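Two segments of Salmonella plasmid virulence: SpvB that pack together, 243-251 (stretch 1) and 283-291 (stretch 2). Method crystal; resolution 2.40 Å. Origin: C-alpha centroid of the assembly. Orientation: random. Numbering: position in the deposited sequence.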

ATOM      1  N   PHE A 243      -5.095  -7.473   6.610  1.00 29.99           N
ATOM      2  CA  PHE A 243      -4.057  -7.190   7.595  1.00 28.28           C
ATOM      3  C   PHE A 243      -4.727  -6.502   8.781  1.00 31.95           C
ATOM      4  O   PHE A 243      -5.211  -5.371   8.656  1.00 31.95           O
ATOM      5  CB  PHE A 243      -2.958  -6.325   6.985  1.00 26.67           C
ATOM      6  CG  PHE A 243      -2.120  -7.044   5.957  1.00 30.33           C
ATOM      7  CD1 PHE A 243      -2.617  -7.294   4.687  1.00 31.09           C
ATOM      8  CD2 PHE A 243      -0.832  -7.455   6.257  1.00 23.82           C
ATOM      9  CE1 PHE A 243      -1.850  -7.953   3.740  1.00 28.54           C
ATOM     10  CE2 PHE A 243      -0.059  -8.109   5.311  1.00 27.27           C
ATOM     11  CZ  PHE A 243      -0.570  -8.357   4.052  1.00 27.29           C
ATOM     12  N   ASP A 244      -4.766  -7.183   9.925  1.00 27.91           N
ATOM     13  CA  ASP A 244      -5.478  -6.705  11.100  1.00 28.87           C
ATOM     14  C   ASP A 244      -4.493  -6.278  12.180  1.00 40.55           C
ATOM     15  O   ASP A 244      -3.502  -6.977  12.456  1.00 41.64           O
ATOM     16  CB  ASP A 244      -6.424  -7.784  11.641  1.00 30.84           C
ATOM     17  CG  ASP A 244      -7.108  -7.376  12.934  1.00 32.09           C
ATOM     18  OD1 ASP A 244      -6.467  -7.467  13.999  1.00 34.65           O
ATOM     19  OD2 ASP A 244      -8.286  -6.967  12.889  1.00 38.41           O
ATOM     20  N   TYR A 245      -4.804  -5.135  12.801  1.00 31.81           N
ATOM     21  CA  TYR A 245      -3.965  -4.463  13.786  1.00 38.32           C
ATOM     22  C   TYR A 245      -4.590  -4.511  15.178  1.00 39.42           C
ATOM     23  O   TYR A 245      -4.388  -3.607  15.991  1.00 38.99           O
ATOM     24  CB  TYR A 245      -3.710  -3.014  13.360  1.00 26.82           C
ATOM     25  CG  TYR A 245      -3.048  -2.915  12.006  1.00 29.65           C
ATOM     26  CD1 TYR A 245      -3.792  -3.031  10.838  1.00 25.30           C
ATOM     27  CD2 TYR A 245      -1.674  -2.727  11.893  1.00 24.08           C
ATOM     28  CE1 TYR A 245      -3.192  -2.966   9.600  1.00 24.12           C
ATOM     29  CE2 TYR A 245      -1.062  -2.659  10.655  1.00 24.47           C
ATOM     30  CZ  TYR A 245      -1.828  -2.779   9.511  1.00 31.54           C
ATOM     31  OH  TYR A 245      -1.236  -2.711   8.272  1.00 33.69           O
ATOM     32  N   GLY A 246      -5.357  -5.564  15.459  1.00 35.73           N
ATOM     33  CA  GLY A 246      -5.982  -5.746  16.750  1.00 38.97           C
ATOM     34  C   GLY A 246      -7.472  -5.471  16.794  1.00 41.91           C
ATOM     35  O   GLY A 246      -8.097  -5.739  17.827  1.00 49.27           O
ATOM     36  N   GLU A 247      -8.062  -4.954  15.711  1.00 40.75           N
ATOM     37  CA  GLU A 247      -9.483  -4.615  15.744  1.00 44.20           C
ATOM     38  C   GLU A 247     -10.365  -5.851  15.866  1.00 43.31           C
ATOM     39  O   GLU A 247     -11.462  -5.773  16.429  1.00 47.51           O
ATOM     40  CB  GLU A 247      -9.880  -3.834  14.488  1.00 42.28           C
ATOM     41  CG  GLU A 247      -8.811  -2.932  13.921  1.00 51.00           C
ATOM     42  CD  GLU A 247      -7.976  -3.605  12.848  1.00 50.87           C
ATOM     43  OE1 GLU A 247      -8.336  -3.515  11.654  1.00 49.54           O
ATOM     44  OE2 GLU A 247      -6.961  -4.231  13.203  1.00 50.80           O
ATOM     45  N   ARG A 248      -9.916  -6.989  15.345  1.00 44.92           N
ATOM     46  CA  ARG A 248     -10.712  -8.210  15.344  1.00 43.05           C
ATOM     47  C   ARG A 248     -10.438  -9.117  16.538  1.00 47.35           C
ATOM     48  O   ARG A 248     -11.099 -10.152  16.671  1.00 49.46           O
ATOM     49  CB  ARG A 248     -10.474  -8.982  14.044  1.00 38.24           C
ATOM     50  CG  ARG A 248     -11.175  -8.376  12.840  1.00 37.89           C
ATOM     51  CD  ARG A 248     -10.514  -8.806  11.546  1.00 37.62           C
ATOM     52  NE  ARG A 248     -11.046  -8.082  10.395  1.00 45.22           N
ATOM     53  CZ  ARG A 248     -10.517  -6.962   9.910  1.00 44.33           C
ATOM     54  NH1 ARG A 248     -11.067  -6.368   8.861  1.00 42.26           N
ATOM     55  NH2 ARG A 248      -9.438  -6.436  10.473  1.00 45.20           N
ATOM     56  N   GLY A 249      -9.495  -8.763  17.408  1.00 50.34           N
ATOM     57  CA  GLY A 249      -9.152  -9.619  18.527  1.00 46.56           C
ATOM     58  C   GLY A 249      -8.009 -10.564  18.216  1.00 52.66           C
ATOM     59  O   GLY A 249      -7.903 -11.072  17.096  1.00 46.75           O
ATOM     60  N   VAL A 250      -7.141 -10.806  19.198  1.00 56.11           N
ATOM     61  CA  VAL A 250      -5.957 -11.637  19.010  1.00 56.61           C
ATOM     62  C   VAL A 250      -6.038 -12.925  19.814  1.00 57.92           C
ATOM     63  O   VAL A 250      -5.031 -13.627  19.957  1.00 51.03           O
ATOM     64  CB  VAL A 250      -4.671 -10.864  19.349  1.00 46.42           C
ATOM     65  CG1 VAL A 250      -4.534  -9.649  18.451  1.00 39.10           C
ATOM     66  CG2 VAL A 250      -4.664 -10.458  20.818  1.00 43.39           C
ATOM     67  N   ASP A 251      -7.208 -13.252  20.346  1.00 64.49           N
ATOM     68  CA  ASP A 251      -7.382 -14.488  21.100  1.00 62.86           C
ATOM     69  C   ASP A 251      -7.340 -15.666  20.134  1.00 60.67           C
ATOM     70  O   ASP A 251      -8.146 -15.711  19.194  1.00 60.36           O
ATOM     71  CB  ASP A 251      -8.710 -14.454  21.863  1.00 67.37           C
ATOM     72  CG  ASP A 251      -8.860 -15.600  22.863  1.00 70.30           C
ATOM     73  OD1 ASP A 251      -8.186 -16.641  22.716  1.00 69.04           O
ATOM     74  OD2 ASP A 251      -9.675 -15.457  23.801  1.00 69.30           O
ATOM     75  N   HIS A 283       1.215   4.272  15.515  1.00 33.00           N
ATOM     76  CA  HIS A 283       0.633   3.763  16.749  1.00 25.80           C
ATOM     77  C   HIS A 283       0.231   2.300  16.651  1.00 27.58           C
ATOM     78  O   HIS A 283      -0.195   1.722  17.656  1.00 35.04           O
ATOM     79  CB  HIS A 283      -0.601   4.589  17.140  1.00 27.14           C
ATOM     80  CG  HIS A 283      -0.287   5.965  17.638  1.00 29.74           C
ATOM     81  ND1 HIS A 283       0.304   6.198  18.861  1.00 30.56           N
ATOM     82  CD2 HIS A 283      -0.503   7.183  17.086  1.00 27.77           C
ATOM     83  CE1 HIS A 283       0.446   7.500  19.039  1.00 32.06           C
ATOM     84  NE2 HIS A 283      -0.035   8.121  17.975  1.00 30.35           N
ATOM     85  N   ARG A 284       0.348   1.685  15.478  1.00 28.64           N
ATOM     86  CA  ARG A 284      -0.265   0.391  15.229  1.00 26.95           C
ATOM     87  C   ARG A 284       0.787  -0.681  14.981  1.00 32.94           C
ATOM     88  O   ARG A 284       1.896  -0.401  14.506  1.00 27.56           O
ATOM     89  CB  ARG A 284      -1.225   0.455  14.029  1.00 24.71           C
ATOM     90  CG  ARG A 284      -2.213   1.614  14.081  1.00 25.23           C
ATOM     91  CD  ARG A 284      -2.905   1.714  15.434  1.00 28.39           C
ATOM     92  NE  ARG A 284      -3.445   3.054  15.658  1.00 32.80           N
ATOM     93  CZ  ARG A 284      -4.122   3.422  16.742  1.00 32.90           C
ATOM     94  NH1 ARG A 284      -4.568   4.666  16.854  1.00 31.51           N
ATOM     95  NH2 ARG A 284      -4.359   2.548  17.713  1.00 30.60           N
ATOM     96  N   LEU A 285       0.414  -1.914  15.317  1.00 30.41           N
ATOM     97  CA  LEU A 285       1.169  -3.118  15.006  1.00 29.44           C
ATOM     98  C   LEU A 285       0.225  -4.101  14.341  1.00 30.91           C
ATOM     99  O   LEU A 285      -0.880  -4.335  14.842  1.00 31.77           O
ATOM    100  CB  LEU A 285       1.763  -3.766  16.259  1.00 25.70           C
ATOM    101  CG  LEU A 285       3.042  -3.216  16.871  1.00 37.63           C
ATOM    102  CD1 LEU A 285       3.129  -3.681  18.314  1.00 36.02           C
ATOM    103  CD2 LEU A 285       4.248  -3.689  16.078  1.00 28.24           C
ATOM    104  N   CYS A 286       0.650  -4.671  13.220  1.00 26.90           N
ATOM    105  CA  CYS A 286      -0.153  -5.710  12.593  1.00 33.34           C
ATOM    106  C   CYS A 286      -0.117  -6.960  13.462  1.00 34.38           C
ATOM    107  O   CYS A 286       0.949  -7.546  13.683  1.00 32.03           O
ATOM    108  CB  CYS A 286       0.342  -6.014  11.184  1.00 26.96           C
ATOM    109  SG  CYS A 286      -0.547  -7.391  10.412  1.00 30.25           S
ATOM    110  N   ARG A 287      -1.282  -7.361  13.962  1.00 30.91           N
ATOM    111  CA  ARG A 287      -1.361  -8.522  14.835  1.00 35.57           C
ATOM    112  C   ARG A 287      -1.642  -9.808  14.078  1.00 35.63           C
ATOM    113  O   ARG A 287      -1.271 -10.886  14.557  1.00 31.26           O
ATOM    114  CB  ARG A 287      -2.447  -8.320  15.896  1.00 30.48           C
ATOM    115  CG  ARG A 287      -2.406  -6.972  16.597  1.00 32.91           C
ATOM    116  CD  ARG A 287      -1.037  -6.694  17.196  1.00 29.58           C
ATOM    117  NE  ARG A 287      -0.912  -5.301  17.615  1.00 41.30           N
ATOM    118  CZ  ARG A 287      -0.799  -4.903  18.878  1.00 42.74           C
ATOM    119  NH1 ARG A 287      -0.781  -5.793  19.861  1.00 34.58           N
ATOM    120  NH2 ARG A 287      -0.692  -3.609  19.157  1.00 36.05           N
ATOM    121  N   GLN A 288      -2.280  -9.731  12.910  1.00 34.77           N
ATOM    122  CA  GLN A 288      -2.605 -10.967  12.208  1.00 30.19           C
ATOM    123  C   GLN A 288      -2.850 -10.690  10.732  1.00 38.87           C
ATOM    124  O   GLN A 288      -3.150  -9.563  10.326  1.00 39.62           O
ATOM    125  CB  GLN A 288      -3.822 -11.658  12.833  1.00 32.17           C
ATOM    126  CG  GLN A 288      -5.004 -10.731  13.018  1.00 36.59           C
ATOM    127  CD  GLN A 288      -6.066 -11.298  13.938  1.00 41.99           C
ATOM    128  OE1 GLN A 288      -6.290 -12.510  13.985  1.00 45.13           O
ATOM    129  NE2 GLN A 288      -6.722 -10.419  14.687  1.00 38.63           N
ATOM    130  N   VAL A 289      -2.694 -11.743   9.935  1.00 29.93           N
ATOM    131  CA  VAL A 289      -2.985 -11.718   8.505  1.00 36.74           C
ATOM    132  C   VAL A 289      -3.996 -12.825   8.224  1.00 43.94           C
ATOM    133  O   VAL A 289      -3.716 -14.005   8.461  1.00 42.49           O
ATOM    134  CB  VAL A 289      -1.713 -11.897   7.656  1.00 35.02           C
ATOM    135  CG1 VAL A 289      -2.035 -11.753   6.178  1.00 28.47           C
ATOM    136  CG2 VAL A 289      -0.646 -10.883   8.065  1.00 27.16           C
ATOM    137  N   LEU A 290      -5.167 -12.448   7.719  1.00 32.08           N
ATOM    138  CA  LEU A 290      -6.284 -13.367   7.551  1.00 38.51           C
ATOM    139  C   LEU A 290      -6.591 -13.558   6.072  1.00 34.43           C
ATOM    140  O   LEU A 290      -6.501 -12.612   5.284  1.00 34.98           O
ATOM    141  CB  LEU A 290      -7.526 -12.840   8.275  1.00 38.70           C
ATOM    142  CG  LEU A 290      -7.257 -12.179   9.628  1.00 38.49           C
ATOM    143  CD1 LEU A 290      -8.521 -11.543  10.165  1.00 41.02           C
ATOM    144  CD2 LEU A 290      -6.694 -13.186  10.626  1.00 44.51           C
ATOM    145  N   MET A 291      -6.961 -14.780   5.698  1.00 36.24           N
ATOM    146  CA  MET A 291      -7.353 -15.092   4.327  1.00 43.00           C
ATOM    147  C   MET A 291      -8.845 -15.400   4.297  1.00 47.30           C
ATOM    148  O   MET A 291      -9.305 -16.316   4.989  1.00 47.61           O
ATOM    149  CB  MET A 291      -6.545 -16.273   3.787  1.00 40.67           C
ATOM    150  CG  MET A 291      -6.714 -16.522   2.296  1.00 42.34           C
ATOM    151  SD  MET A 291      -6.072 -15.186   1.272  1.00 41.99           S
ATOM    152  CE  MET A 291      -7.508 -14.799   0.274  1.00 41.67           C
TER
HETATM  153  O   HOH W   1      -2.104  -2.048  16.724  1.00 23.14           O

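Contact between residues 243-251 and 283-291 of SpvB, followed along the second stretch. Arg284 points its CA-to-CB bond toward the first stretch and lays CB 3.9 Å from Tyr245 CD2, but the end of its side chain leads away and its guanidinium is hydrogen-bonded elsewhere in the structure. The CA-to-CB bond of Leu285 points away, and the residue takes part through its backbone: its O receives a CA-H...O contact from Tyr245 CA at 3.3 Å, while its N donates to water 1 (Leu285 N to water O, 2.9 Å). The same water donates to Tyr245 O (2.9 Å from the water O), so it links the two backbones where no direct hydrogen bond joins them. Cys286 touches two aromatic rings. Cys286 CB is 3.7 Å from Tyr245 CE2, and Cys286 SG approaches the edge of the Phe243 ring, 4.2 Å from Phe243 CD2.

At Arg287 direct backbone hydrogen bonding begins. Asp244 O accepts from both Arg287 N (2.7 Å) and Gln288 N (3.0 Å), so one carbonyl holds two successive amides; the Gln288 bond is the straighter, at 156° against 137°. The Arg287 side chain folds back, NE donating to Leu285 O (2.9 Å) and NH2 to water 1 (3.2 Å to the water O). Arg287 CG lies 3.5 Å from Gly246 N, and Arg287 CB meets Val250 CG1 at 3.6 Å. A CB on Gly246 would come 3.8 Å from Arg287 CG, but the backbone angles of Gly246 by themselves call for glycine.

Gln288 and Asp244 form the hydrogen-bonded pair of the antiparallel bridge, completed by a nearly linear bond from Asp244 N to Gln288 O (2.9 Å, 169°). Their side chains share a sheet face and also bond: Gln288 NE2 donates to Asp244 OD1 (3.0 Å) and to Gly249 O (2.8 Å), tying the strand to the far end of the Gly246-Gly249 type I turn. Within its own stretch the Asp244 carboxylate is also engaged: OD1 accepts from Gly246 N (2.6 Å) and OD2 forms a salt bridge with Arg248 NH2 (2.7 Å).

Val289 pairs with Phe243 at the non-hydrogen-bonded position, on the other sheet face. Val289 CG1 lies over the ring, 4.3 Å from the Phe243 ring centroid and 12° off the normal, a CH-pi contact; Val289 CG2 is 3.9 Å from Phe243 CD2. Leu290 closes the contact with CD1 against the aliphatic part of Arg248, 3.7 Å from Arg248 CD.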